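Local coordinates for protein toll-like receptor 13 (Mus musculus, PDB 4Z0C) that recognises bacterial 23S ribosomal RNA through its leucine-rich-repeat ectodomain and signals through MYD88 and TRAF6 to activate NF-kappa-B in innate immunity, at residues A[148-151]-A[152-155]; A[207-210]-A[211-214]; A[243-246]-A[247-251]; A[365-369]-A[370-374]. All coordinates share one frame; numbering follows the deposited sequence.

In the fold
The chain coils as a leucine-rich-repeat solenoid, and the four contacts follow one another along it in series. None nests in or crosses another. Contact 1 (148-155) ends helix 145-152, turns the chain toward strand 160-162 and reaches strand 120-121. Contact 2 (207-214) lies where strand 206-208 gives way to its loop, and is tied to strands 183-185 and 230-232. Contact 3 (243-251) rounds the segment between strands 230-232 and 253-255. Contact 4 (365-374) does the same between strands 356-358 and 380-382, touching strand 342-343 and the loop before strand 404-406. Contacts 1 and 4 are the farthest apart, about 56 Å between centres.

Contact 1: residues A[148-151]-A[152-155]; sequences ILEA and VQHL
Leu149 and Gln153 meet at the C-terminal end of helix 145-152. The backbone N of Gln153 donates to Leu149 O at 2.8 Å, and the donor is tilted 23° from the carbonyl plane. Leu149 O also takes a weak bond from Val152 N. That same N-H makes a second weak bond, to Ile148 O at 3.0 Å, so it is shared between two carbonyls. The side chain of Gln153 folds back over the helix end. Its CG sits between the backbone N and the carbonyl carbon (chi1 68°), which places CG 3.2 Å from Leu149 O. Beyond CG the chain runs extended beside Glu150, and the two side chains point the same way. Gln153 NE2 gives a weak bond to Glu150 OE1 at 3.0 Å, with carboxylate and amide planes 77° apart. The stronger partner of both residues is Arg176, outside the two segments. Arg176 NH1 forms a salt bridge with Glu150 OE1 and a hydrogen bond with Gln153 OE1, and so links the two side chains. Val152 CG2 lies 3.2 Å from Ile148 O. The apolar contact is Val152 CG1 with Ile148 CG2 at 4.4 Å. Ile148 and Ala151 rest on Ile121 of strand 120-121. Leu155 N bonds to Val152 O and closes a type I beta turn. A short helix ending in such a turn is one form of the variable segment of a leucine-rich repeat, here at the end of LRR 5.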
ATOM      1  N   ILE A 148     -15.299  43.514 -25.696  1.00 54.82           N
ATOM      2  CA  ILE A 148     -15.646  43.072 -24.348  1.00 51.79           C
ATOM      3  C   ILE A 148     -16.122  44.262 -23.521  1.00 43.06           C
ATOM      4  O   ILE A 148     -17.113  44.168 -22.809  1.00 40.21           O
ATOM      5  CB  ILE A 148     -14.457  42.383 -23.623  1.00 38.99           C
ATOM      6  CG1 ILE A 148     -13.954  41.189 -24.429  1.00 35.41           C
ATOM      7  CG2 ILE A 148     -14.886  41.935 -22.227  1.00 32.74           C
ATOM      8  CD1 ILE A 148     -15.002  40.120 -24.596  1.00 31.48           C
ATOM      9  N   LEU A 149     -15.410  45.382 -23.617  1.00 48.91           N
ATOM     10  CA  LEU A 149     -15.812  46.607 -22.923  1.00 47.14           C
ATOM     11  C   LEU A 149     -17.206  47.085 -23.324  1.00 48.70           C
ATOM     12  O   LEU A 149     -17.977  47.532 -22.478  1.00 51.99           O
ATOM     13  CB  LEU A 149     -14.783  47.718 -23.124  1.00 52.33           C
ATOM     14  CG  LEU A 149     -13.556  47.651 -22.220  1.00 55.23           C
ATOM     15  CD1 LEU A 149     -12.535  48.679 -22.651  1.00 54.86           C
ATOM     16  CD2 LEU A 149     -13.960  47.882 -20.777  1.00 53.73           C
ATOM     17  N   GLU A 150     -17.529  46.988 -24.609  1.00 53.90           N
ATOM     18  CA  GLU A 150     -18.879  47.306 -25.073  1.00 56.26           C
ATOM     19  C   GLU A 150     -19.906  46.440 -24.380  1.00 56.37           C
ATOM     20  O   GLU A 150     -20.997  46.900 -24.037  1.00 64.07           O
ATOM     21  CB  GLU A 150     -18.992  47.106 -26.586  1.00 63.74           C
ATOM     22  CG  GLU A 150     -18.399  48.234 -27.426  1.00 70.19           C
ATOM     23  CD  GLU A 150     -19.228  49.509 -27.357  1.00 75.41           C
ATOM     24  OE1 GLU A 150     -18.728  50.524 -26.827  1.00 76.21           O
ATOM     25  OE2 GLU A 150     -20.382  49.494 -27.846  1.00 76.14           O
ATOM     26  N   ALA A 151     -19.550  45.179 -24.171  1.00 54.15           N
ATOM     27  CA  ALA A 151     -20.506  44.204 -23.654  1.00 44.14           C
ATOM     28  C   ALA A 151     -20.674  44.303 -22.147  1.00 32.30           C
ATOM     29  O   ALA A 151     -21.710  43.930 -21.615  1.00 31.32           O
ATOM     30  CB  ALA A 151     -20.113  42.796 -24.065  1.00 38.39           C
ATOM     31  N   VAL A 152     -19.672  44.838 -21.462  1.00 29.04           N
ATOM     32  CA  VAL A 152     -19.726  44.886 -20.005  1.00 28.71           C
ATOM     33  C   VAL A 152     -19.823  46.275 -19.362  1.00 34.62           C
ATOM     34  O   VAL A 152     -20.145  46.372 -18.174  1.00 36.55           O
ATOM     35  CB  VAL A 152     -18.549  44.077 -19.361  1.00 38.12           C
ATOM     36  CG1 VAL A 152     -18.558  42.632 -19.860  1.00 26.08           C
ATOM     37  CG2 VAL A 152     -17.213  44.739 -19.625  1.00 33.60           C
ATOM     38  N   GLN A 153     -19.548  47.341 -20.121  1.00 24.48           N
ATOM     39  CA  GLN A 153     -19.420  48.682 -19.523  1.00 32.47           C
ATOM     40  C   GLN A 153     -20.692  49.230 -18.851  1.00 44.01           C
ATOM     41  O   GLN A 153     -20.613  50.063 -17.943  1.00 49.01           O
ATOM     42  CB  GLN A 153     -18.877  49.691 -20.553  1.00 37.85           C
ATOM     43  CG  GLN A 153     -19.846  50.004 -21.714  1.00 51.01           C
ATOM     44  CD  GLN A 153     -19.220  50.890 -22.803  1.00 52.98           C
ATOM     45  OE1 GLN A 153     -18.276  51.642 -22.551  1.00 52.27           O
ATOM     46  NE2 GLN A 153     -19.737  50.776 -24.024  1.00 49.51           N
ATOM     47  N   HIS A 154     -21.853  48.734 -19.262  1.00 46.04           N
ATOM     48  CA  HIS A 154     -23.118  49.206 -18.698  1.00 51.19           C
ATOM     49  C   HIS A 154     -23.711  48.286 -17.634  1.00 52.39           C
ATOM     50  O   HIS A 154     -24.809  48.539 -17.134  1.00 56.12           O
ATOM     51  CB  HIS A 154     -24.126  49.517 -19.811  1.00 52.56           C
ATOM     52  CG  HIS A 154     -23.662  50.601 -20.733  1.00 48.88           C
ATOM     53  ND1 HIS A 154     -23.395  50.382 -22.070  1.00 48.84           N
ATOM     54  CD2 HIS A 154     -23.377  51.904 -20.500  1.00 44.11           C
ATOM     55  CE1 HIS A 154     -22.977  51.506 -22.622  1.00 44.07           C
ATOM     56  NE2 HIS A 154     -22.960  52.445 -21.691  1.00 45.85           N
ATOM     57  N   LEU A 155     -23.003  47.204 -17.317  1.00 44.37           N
ATOM     58  CA  LEU A 155     -23.424  46.327 -16.240  1.00 41.83           C
ATOM     59  C   LEU A 155     -23.430  47.083 -14.918  1.00 40.33           C
ATOM     60  O   LEU A 155     -22.417  47.618 -14.494  1.00 41.88           O
ATOM     61  CB  LEU A 155     -22.530  45.097 -16.158  1.00 42.97           C
ATOM     62  CG  LEU A 155     -22.816  44.102 -17.277  1.00 48.78           C
ATOM     63  CD1 LEU A 155     -21.786  42.991 -17.272  1.00 55.61           C
ATOM     64  CD2 LEU A 155     -24.220  43.547 -17.119  1.00 52.92           C
TER

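Contact 2: residues A[207-210]-A[211-214]; sequences LSAS and RNGN
Asn212 turns its side-chain amide back on Ala209, three residues earlier, just after strand 206-208. Asn212 ND2 donates to Ala209 O at a modelled 2.4 Å, so short that the exact length is doubtful. The amide carbon, Asn212 CG, is 3.4 Å from Ala209 O. With chi1 at -90° the amide is directed back to that oxygen. Asn212 ND2 also lies 4.1 Å from Ala209 CB.

The next shell holds this amide in place. Asn212 ND2 donates to Phe186 O and Asn212 OD1 accepts from Leu191 N, both in the preceding repeat. Ala209 O accepts from Thr236 OG1 in the following one. At the bend, Ser210 OG lies beside the start of the Arg211 chain, 3.4 Å from Arg211 CG and 3.6 Å from Arg211 CD. The Arg211 chain starts out on the side of its backbone N (chi1 -48°), bends at chi3 and carries its guanidinium away from residues 207-210. Its side chain touches Asn165 and Glu187. Attached N-acetylglucosamine sugars touch Ser210 and Arg211. Before the bend, Ser210 N donates weakly to Ser208 OG at 3.3 Å. Leu207 and Ser208 are bonded by their backbones to strands 183-185 and 230-232.

Asn212 is in the asparagine position of the leucine-rich repeat, probably one rung of the asparagine ladder. Both ends of its buried amide meet backbone polar groups, ND2 at Phe186 O and Ala209 O, and OD1 at Leu191 N. The chemistry thus ties this coil to the one before.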
ATOM      1  N   LEU A 207      -5.435  44.717  -9.657  1.00 33.42           N
ATOM      2  CA  LEU A 207      -5.152  44.589 -11.078  1.00 32.72           C
ATOM      3  C   LEU A 207      -4.046  43.596 -11.299  1.00 34.81           C
ATOM      4  O   LEU A 207      -3.019  43.640 -10.625  1.00 36.27           O
ATOM      5  CB  LEU A 207      -4.720  45.928 -11.670  1.00 33.45           C
ATOM      6  CG  LEU A 207      -4.223  45.880 -13.121  1.00 35.77           C
ATOM      7  CD1 LEU A 207      -5.326  45.485 -14.097  1.00 22.59           C
ATOM      8  CD2 LEU A 207      -3.519  47.203 -13.535  1.00 29.69           C
ATOM      9  N   SER A 208      -4.238  42.706 -12.257  1.00 29.27           N
ATOM     10  CA  SER A 208      -3.155  41.819 -12.647  1.00 34.40           C
ATOM     11  C   SER A 208      -2.842  41.932 -14.121  1.00 27.59           C
ATOM     12  O   SER A 208      -3.747  41.924 -14.951  1.00 32.02           O
ATOM     13  CB  SER A 208      -3.465  40.350 -12.289  1.00 27.63           C
ATOM     14  OG  SER A 208      -2.414  39.539 -12.773  1.00 29.05           O
ATOM     15  N   ALA A 209      -1.564  42.053 -14.446  1.00 28.79           N
ATOM     16  CA  ALA A 209      -1.140  42.005 -15.839  1.00 36.33           C
ATOM     17  C   ALA A 209      -0.015  40.995 -15.944  1.00 39.42           C
ATOM     18  O   ALA A 209       0.807  41.059 -16.850  1.00 41.58           O
ATOM     19  CB  ALA A 209      -0.685  43.389 -16.328  1.00 36.28           C
ATOM     20  N   SER A 210      -0.016  40.034 -15.024  1.00 44.91           N
ATOM     21  CA  SER A 210       1.030  39.024 -14.934  1.00 39.97           C
ATOM     22  C   SER A 210       1.141  38.118 -16.171  1.00 34.84           C
ATOM     23  O   SER A 210       0.166  37.909 -16.884  1.00 31.65           O
ATOM     24  CB  SER A 210       0.824  38.187 -13.671  1.00 43.46           C
ATOM     25  OG  SER A 210       0.363  36.899 -14.006  1.00 55.61           O
ATOM     26  N   ARG A 211       2.352  37.624 -16.429  1.00 36.81           N
ATOM     27  CA  ARG A 211       2.640  36.674 -17.512  1.00 36.75           C
ATOM     28  C   ARG A 211       2.175  37.138 -18.891  1.00 39.92           C
ATOM     29  O   ARG A 211       1.464  36.408 -19.579  1.00 39.69           O
ATOM     30  CB  ARG A 211       2.020  35.302 -17.201  1.00 44.41           C
ATOM     31  CG  ARG A 211       2.298  34.779 -15.786  1.00 46.48           C
ATOM     32  CD  ARG A 211       1.305  33.682 -15.407  1.00 44.40           C
ATOM     33  NE  ARG A 211       1.723  32.427 -16.005  1.00 57.67           N
ATOM     34  CZ  ARG A 211       1.184  31.893 -17.096  1.00 62.62           C
ATOM     35  NH1 ARG A 211       0.176  32.499 -17.719  1.00 47.85           N
ATOM     36  NH2 ARG A 211       1.661  30.744 -17.562  1.00 70.12           N
ATOM     37  N   ASN A 212       2.619  38.314 -19.325  1.00 46.84           N
ATOM     38  CA  ASN A 212       2.127  38.879 -20.586  1.00 56.02           C
ATOM     39  C   ASN A 212       3.045  38.897 -21.810  1.00 65.89           C
ATOM     40  O   ASN A 212       2.871  39.732 -22.692  1.00 71.53           O
ATOM     41  CB  ASN A 212       1.520  40.277 -20.375  1.00 53.10           C
ATOM     42  CG  ASN A 212       0.030  40.230 -20.075  1.00 51.52           C
ATOM     43  OD1 ASN A 212      -0.801  40.242 -20.986  1.00 50.21           O
ATOM     44  ND2 ASN A 212      -0.314  40.200 -18.797  1.00 49.39           N
ATOM     45  N   GLY A 213       4.009  37.993 -21.887  1.00 72.15           N
ATOM     46  CA  GLY A 213       4.740  37.855 -23.134  1.00 81.52           C
ATOM     47  C   GLY A 213       6.180  38.322 -23.166  1.00 88.33           C
ATOM     48  O   GLY A 213       6.763  38.678 -22.139  1.00 87.94           O
ATOM     49  N   ASN A 214       6.752  38.320 -24.368  1.00 93.14           N
ATOM     50  CA  ASN A 214       8.167  38.629 -24.551  1.00 93.57           C
ATOM     51  C   ASN A 214       8.479  40.124 -24.634  1.00 78.95           C
ATOM     52  O   ASN A 214       9.400  40.611 -23.981  1.00 67.43           O
ATOM     53  CB  ASN A 214       8.679  37.931 -25.815  1.00102.27           C
ATOM     54  CG  ASN A 214       8.682  36.415 -25.690  1.00106.31           C
ATOM     55  OD1 ASN A 214       7.940  35.727 -26.393  1.00108.09           O
ATOM     56  ND2 ASN A 214       9.515  35.888 -24.798  1.00106.53           N
TER

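Contact 3: residues A[243-246]-A[247-251]; sequences LSAK and HLQNL
In the variable segment of a leucine-rich repeat, between strands 230-232 and 253-255, a short 3-10 turn brings His247 against Ser244, and Lys246 and Ala245 against Gln249. His247 N donates to Ser244 O at 3.0 Å, from above the carbonyl plane. The His247 ring is laid back toward Ser244, with chi1 at -63° keeping CG beside the backbone N. Ser244 OG sits 3.6 Å above one face of the His247 ring, toward the rim. The ring also meets Tyr221, with planes at about 60°, and so reaches the preceding repeat. Lys246 bends at three torsions, bringing NZ to 3.7 Å from Gln249 CG. Leu248 CD1 reaches Leu243 CG at 4.1 Å, the two side chains crossing at about a right angle. Gln249 bends at chi2, which returns its amide to the turn. Gln249 NE2 also donates to Asn277 O, joining the turn to a later loop. Ala245 O is gripped twice, by Leu248 N at 3.1 Å and by Gln249 NE2 at 2.8 Å. The two donors come from opposite faces of its carbonyl plane, and the Gln249 bond is nearly straight, at 177°.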
ATOM      1  N   LEU A 243       7.023  53.255 -14.467  1.00 69.75           N
ATOM      2  CA  LEU A 243       6.021  53.143 -13.429  1.00 59.82           C
ATOM      3  C   LEU A 243       6.205  54.413 -12.625  1.00 50.31           C
ATOM      4  O   LEU A 243       7.309  54.934 -12.514  1.00 56.78           O
ATOM      5  CB  LEU A 243       6.294  51.911 -12.567  1.00 56.23           C
ATOM      6  CG  LEU A 243       5.215  50.884 -12.207  1.00 58.80           C
ATOM      7  CD1 LEU A 243       4.080  50.792 -13.217  1.00 54.08           C
ATOM      8  CD2 LEU A 243       5.884  49.527 -12.043  1.00 60.66           C
ATOM      9  N   SER A 244       5.128  54.939 -12.086  1.00 44.57           N
ATOM     10  CA  SER A 244       5.216  56.175 -11.333  1.00 44.46           C
ATOM     11  C   SER A 244       4.599  56.053  -9.944  1.00 40.16           C
ATOM     12  O   SER A 244       3.420  55.760  -9.811  1.00 39.90           O
ATOM     13  CB  SER A 244       4.553  57.309 -12.126  1.00 43.77           C
ATOM     14  OG  SER A 244       4.028  58.294 -11.253  1.00 46.34           O
ATOM     15  N   ALA A 245       5.393  56.313  -8.914  1.00 41.48           N
ATOM     16  CA  ALA A 245       4.898  56.245  -7.543  1.00 45.00           C
ATOM     17  C   ALA A 245       3.738  57.206  -7.268  1.00 49.53           C
ATOM     18  O   ALA A 245       2.915  56.959  -6.391  1.00 57.46           O
ATOM     19  CB  ALA A 245       6.041  56.505  -6.567  1.00 44.77           C
ATOM     20  N   LYS A 246       3.671  58.306  -8.008  1.00 54.46           N
ATOM     21  CA  LYS A 246       2.580  59.259  -7.825  1.00 57.35           C
ATOM     22  C   LYS A 246       1.237  58.648  -8.161  1.00 59.30           C
ATOM     23  O   LYS A 246       0.216  59.003  -7.569  1.00 65.06           O
ATOM     24  CB  LYS A 246       2.804  60.534  -8.645  1.00 59.81           C
ATOM     25  CG  LYS A 246       3.305  61.701  -7.806  1.00 62.73           C
ATOM     26  CD  LYS A 246       2.198  62.740  -7.533  1.00 75.23           C
ATOM     27  CE  LYS A 246       0.869  62.128  -7.019  1.00 64.16           C
ATOM     28  NZ  LYS A 246       0.935  61.603  -5.617  1.00 56.37           N
ATOM     29  N   HIS A 247       1.233  57.734  -9.120  1.00 57.62           N
ATOM     30  CA  HIS A 247      -0.004  57.083  -9.517  1.00 58.04           C
ATOM     31  C   HIS A 247      -0.331  55.841  -8.684  1.00 52.25           C
ATOM     32  O   HIS A 247      -1.321  55.166  -8.955  1.00 46.36           O
ATOM     33  CB  HIS A 247       0.047  56.743 -11.006  1.00 62.29           C
ATOM     34  CG  HIS A 247       0.159  57.949 -11.885  1.00 69.77           C
ATOM     35  ND1 HIS A 247       0.855  57.945 -13.074  1.00 73.45           N
ATOM     36  CD2 HIS A 247      -0.347  59.200 -11.749  1.00 65.46           C
ATOM     37  CE1 HIS A 247       0.779  59.144 -13.629  1.00 68.02           C
ATOM     38  NE2 HIS A 247       0.049  59.920 -12.848  1.00 62.26           N
ATOM     39  N   LEU A 248       0.491  55.551  -7.674  1.00 46.22           N
ATOM     40  CA  LEU A 248       0.337  54.320  -6.885  1.00 45.37           C
ATOM     41  C   LEU A 248       0.362  54.558  -5.378  1.00 43.40           C
ATOM     42  O   LEU A 248       0.880  53.734  -4.633  1.00 38.10           O
ATOM     43  CB  LEU A 248       1.446  53.322  -7.246  1.00 30.52           C
ATOM     44  CG  LEU A 248       1.472  52.928  -8.728  1.00 34.39           C
ATOM     45  CD1 LEU A 248       2.800  52.270  -9.130  1.00 34.90           C
ATOM     46  CD2 LEU A 248       0.280  52.032  -9.066  1.00 29.07           C
ATOM     47  N   GLN A 249      -0.182  55.678  -4.924  1.00 38.40           N
ATOM     48  CA  GLN A 249      -0.042  56.030  -3.515  1.00 39.26           C
ATOM     49  C   GLN A 249      -0.958  55.216  -2.611  1.00 37.62           C
ATOM     50  O   GLN A 249      -0.787  55.212  -1.393  1.00 46.06           O
ATOM     51  CB  GLN A 249      -0.249  57.527  -3.286  1.00 38.03           C
ATOM     52  CG  GLN A 249       0.868  58.407  -3.825  1.00 40.43           C
ATOM     53  CD  GLN A 249       2.159  58.271  -3.054  1.00 49.66           C
ATOM     54  OE1 GLN A 249       2.243  58.669  -1.890  1.00 52.95           O
ATOM     55  NE2 GLN A 249       3.195  57.761  -3.716  1.00 50.11           N
ATOM     56  N   ASN A 250      -1.933  54.534  -3.192  1.00 32.88           N
ATOM     57  CA  ASN A 250      -2.767  53.639  -2.397  1.00 33.88           C
ATOM     58  C   ASN A 250      -2.318  52.168  -2.385  1.00 26.53           C
ATOM     59  O   ASN A 250      -2.943  51.342  -1.740  1.00 30.12           O
ATOM     60  CB  ASN A 250      -4.234  53.739  -2.824  1.00 51.69           C
ATOM     61  CG  ASN A 250      -4.954  54.887  -2.145  1.00 59.10           C
ATOM     62  OD1 ASN A 250      -4.817  55.092  -0.936  1.00 61.31           O
ATOM     63  ND2 ASN A 250      -5.719  55.654  -2.924  1.00 54.95           N
ATOM     64  N   LEU A 251      -1.242  51.858  -3.096  1.00 32.25           N
ATOM     65  CA  LEU A 251      -0.805  50.489  -3.266  1.00 36.77           C
ATOM     66  C   LEU A 251      -0.371  49.844  -1.939  1.00 41.86           C
ATOM     67  O   LEU A 251       0.425  50.414  -1.192  1.00 47.86           O
ATOM     68  CB  LEU A 251       0.308  50.410  -4.312  1.00 36.11           C
ATOM     69  CG  LEU A 251       0.345  49.076  -5.074  1.00 37.19           C
ATOM     70  CD1 LEU A 251      -0.858  48.954  -5.993  1.00 29.50           C
ATOM     71  CD2 LEU A 251       1.639  48.898  -5.852  1.00 40.55           C
TER

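Contact 4: residues A[365-369]-A[370-374]; sequences KSFPD and FAFSP. With NAG (2-acetamido-2-deoxy-beta-D-glucopyranose), chain Q.
A type II beta turn from Pro368 to Ala371 shapes this variable segment of LRR 14, on the convex side of the solenoid. Ala371 N donates to Pro368 O at 3.2 Å and closes the turn. Ala371 CB points toward residues 365-369, 4.2 Å from Pro368 CD and 4.3 Å from Phe367 CB. Phe367 and Phe372 form a T-shaped pair across the turn. The edge of Phe372 is directed at the face of Phe367, with centroids 5.2 Å apart and planes at 61°. Phe372 CE2 lies 3.9 Å from Phe367 CD1, over the rim of that face. Both rings leave anti to their own carbonyl carbons (chi1 -60° and -64°), which lets them meet on the buried side. Asp369 and Phe370 occupy the outer corner. Phe370 CD2 is 3.4 Å from Asp369 CB, and Asp369 OD1 accepts a hydrogen bond from Asn392 ND2. An N-acetylglucosamine lies against this corner. Its O6 bonds weakly to Asp369 O at 3.3 Å, and its C4 comes to 3.8 Å from Phe370 CD2. Among the neighbouring coils, Phe372 meets the rings of Trp348 in the preceding repeat and Phe396 in the next. Phe367 touches Ile343 of strand 342-343, and Pro368 touches Phe342 of the same strand. Backbone bonds from Phe370 to Leu394 and from Phe372 to Ala395 join the turn to the loop that precedes strand 404-406.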
ATOM      1  N   LYS A 365      19.813  20.149   5.552  1.00 30.18           N
ATOM      2  CA  LYS A 365      20.040  18.862   6.184  1.00 30.66           C
ATOM      3  C   LYS A 365      19.966  19.064   7.690  1.00 36.05           C
ATOM      4  O   LYS A 365      19.574  18.173   8.442  1.00 39.51           O
ATOM      5  CB  LYS A 365      21.400  18.304   5.787  1.00 24.42           C
ATOM      6  CG  LYS A 365      21.452  17.797   4.359  1.00 29.61           C
ATOM      7  CD  LYS A 365      22.793  17.106   4.076  1.00 33.05           C
ATOM      8  CE  LYS A 365      22.971  16.907   2.586  1.00 33.14           C
ATOM      9  NZ  LYS A 365      24.254  16.256   2.291  1.00 38.35           N
ATOM     10  N   SER A 366      20.309  20.268   8.119  1.00 34.45           N
ATOM     11  CA  SER A 366      20.234  20.614   9.523  1.00 33.45           C
ATOM     12  C   SER A 366      20.153  22.126   9.725  1.00 26.45           C
ATOM     13  O   SER A 366      20.106  22.893   8.765  1.00 27.79           O
ATOM     14  CB  SER A 366      21.449  20.056  10.271  1.00 33.90           C
ATOM     15  OG  SER A 366      21.238  20.114  11.669  1.00 38.43           O
ATOM     16  N   PHE A 367      20.135  22.526  10.993  1.00 26.53           N
ATOM     17  CA  PHE A 367      20.161  23.911  11.405  1.00 29.89           C
ATOM     18  C   PHE A 367      21.034  23.969  12.632  1.00 34.40           C
ATOM     19  O   PHE A 367      20.994  23.065  13.466  1.00 24.47           O
ATOM     20  CB  PHE A 367      18.763  24.398  11.778  1.00 32.37           C
ATOM     21  CG  PHE A 367      17.778  24.301  10.660  1.00 33.34           C
ATOM     22  CD1 PHE A 367      17.679  25.314   9.725  1.00 26.80           C
ATOM     23  CD2 PHE A 367      16.957  23.200  10.537  1.00 28.04           C
ATOM     24  CE1 PHE A 367      16.781  25.234   8.687  1.00 27.19           C
ATOM     25  CE2 PHE A 367      16.052  23.117   9.500  1.00 31.95           C
ATOM     26  CZ  PHE A 367      15.965  24.142   8.574  1.00 28.87           C
ATOM     27  N   PRO A 368      21.833  25.034  12.750  1.00 38.42           N
ATOM     28  CA  PRO A 368      22.707  25.182  13.915  1.00 37.04           C
ATOM     29  C   PRO A 368      21.941  25.571  15.167  1.00 36.56           C
ATOM     30  O   PRO A 368      20.794  26.020  15.084  1.00 37.97           O
ATOM     31  CB  PRO A 368      23.661  26.303  13.490  1.00 35.02           C
ATOM     32  CG  PRO A 368      22.914  27.071  12.474  1.00 35.17           C
ATOM     33  CD  PRO A 368      22.058  26.077  11.741  1.00 28.73           C
ATOM     34  N   ASP A 369      22.601  25.412  16.312  1.00 32.35           N
ATOM     35  CA  ASP A 369      22.055  25.768  17.616  1.00 32.82           C
ATOM     36  C   ASP A 369      21.572  27.215  17.639  1.00 35.07           C
ATOM     37  O   ASP A 369      22.239  28.108  17.120  1.00 28.10           O
ATOM     38  CB  ASP A 369      23.118  25.573  18.694  1.00 38.83           C
ATOM     39  CG  ASP A 369      23.647  24.157  18.739  1.00 55.54           C
ATOM     40  OD1 ASP A 369      22.968  23.253  18.198  1.00 55.69           O
ATOM     41  OD2 ASP A 369      24.752  23.954  19.291  1.00 59.54           O
ATOM     42  N   PHE A 370      20.406  27.417  18.244  1.00 37.40           N
ATOM     43  CA  PHE A 370      19.787  28.733  18.420  1.00 37.44           C
ATOM     44  C   PHE A 370      19.421  29.467  17.129  1.00 34.12           C
ATOM     45  O   PHE A 370      19.104  30.640  17.175  1.00 36.88           O
ATOM     46  CB  PHE A 370      20.646  29.615  19.333  1.00 35.71           C
ATOM     47  CG  PHE A 370      21.126  28.908  20.563  1.00 35.34           C
ATOM     48  CD1 PHE A 370      20.298  28.763  21.658  1.00 34.35           C
ATOM     49  CD2 PHE A 370      22.398  28.348  20.609  1.00 40.21           C
ATOM     50  CE1 PHE A 370      20.733  28.090  22.797  1.00 44.00           C
ATOM     51  CE2 PHE A 370      22.846  27.668  21.744  1.00 40.86           C
ATOM     52  CZ  PHE A 370      22.015  27.539  22.841  1.00 42.08           C
ATOM     53  N   ALA A 371      19.417  28.766  15.997  1.00 30.65           N
ATOM     54  CA  ALA A 371      19.096  29.379  14.704  1.00 29.76           C
ATOM     55  C   ALA A 371      17.786  30.147  14.708  1.00 37.87           C
ATOM     56  O   ALA A 371      17.714  31.247  14.164  1.00 41.11           O
ATOM     57  CB  ALA A 371      19.080  28.336  13.594  1.00 32.68           C
ATOM     58  N   PHE A 372      16.742  29.561  15.290  1.00 35.34           N
ATOM     59  CA  PHE A 372      15.436  30.206  15.281  1.00 36.70           C
ATOM     60  C   PHE A 372      15.162  31.033  16.541  1.00 44.42           C
ATOM     61  O   PHE A 372      14.147  31.729  16.627  1.00 48.84           O
ATOM     62  CB  PHE A 372      14.328  29.163  15.075  1.00 31.20           C
ATOM     63  CG  PHE A 372      14.389  28.481  13.743  1.00 28.57           C
ATOM     64  CD1 PHE A 372      13.825  29.068  12.626  1.00 28.33           C
ATOM     65  CD2 PHE A 372      15.022  27.257  13.605  1.00 24.68           C
ATOM     66  CE1 PHE A 372      13.890  28.447  11.394  1.00 34.82           C
ATOM     67  CE2 PHE A 372      15.098  26.638  12.375  1.00 27.24           C
ATOM     68  CZ  PHE A 372      14.534  27.226  11.270  1.00 29.21           C
ATOM     69  N   SER A 373      16.095  31.009  17.486  1.00 42.74           N
ATOM     70  CA  SER A 373      15.882  31.621  18.799  1.00 41.29           C
ATOM     71  C   SER A 373      15.473  33.113  18.867  1.00 38.66           C
ATOM     72  O   SER A 373      14.735  33.500  19.781  1.00 32.90           O
ATOM     73  CB  SER A 373      17.082  31.358  19.699  1.00 45.04           C
ATOM     74  OG  SER A 373      17.236  29.974  19.924  1.00 48.52           O
ATOM     75  N   PRO A 374      15.944  33.957  17.922  1.00 34.90           N
ATOM     76  CA  PRO A 374      15.461  35.339  18.018  1.00 37.10           C
ATOM     77  C   PRO A 374      13.956  35.462  17.750  1.00 41.83           C
ATOM     78  O   PRO A 374      13.335  36.434  18.182  1.00 36.20           O
ATOM     79  CB  PRO A 374      16.235  36.065  16.910  1.00 37.24           C
ATOM     80  CG  PRO A 374      17.370  35.184  16.573  1.00 33.75           C
ATOM     81  CD  PRO A 374      16.884  33.796  16.800  1.00 29.67           C
TER
HETATM   82  C1  NAG Q 911      23.137  33.074  17.982  1.00 54.85           C
HETATM   83  C2  NAG Q 911      22.617  33.073  19.430  1.00 54.12           C
HETATM   84  C3  NAG Q 911      23.717  32.708  20.441  1.00 53.28           C
HETATM   85  C4  NAG Q 911      24.482  31.470  19.972  1.00 54.99           C
HETATM   86  C5  NAG Q 911      24.984  31.731  18.556  1.00 57.63           C
HETATM   87  C6  NAG Q 911      25.935  30.669  18.008  1.00 54.22           C
HETATM   88  C7  NAG Q 911      20.745  34.532  20.157  1.00 51.53           C
HETATM   89  C8  NAG Q 911      20.428  35.880  20.741  1.00 46.81           C
HETATM   90  N2  NAG Q 911      22.015  34.356  19.762  1.00 52.58           N
HETATM   91  O3  NAG Q 911      23.161  32.495  21.723  1.00 46.81           O
HETATM   92  O4  NAG Q 911      25.541  31.155  20.845  1.00 56.75           O
HETATM   93  O5  NAG Q 911      23.841  31.868  17.729  1.00 63.31           O
HETATM   94  O6  NAG Q 911      25.238  29.504  17.623  1.00 57.16           O
HETATM   95  O7  NAG Q 911      19.864  33.668  20.054  1.00 49.29           O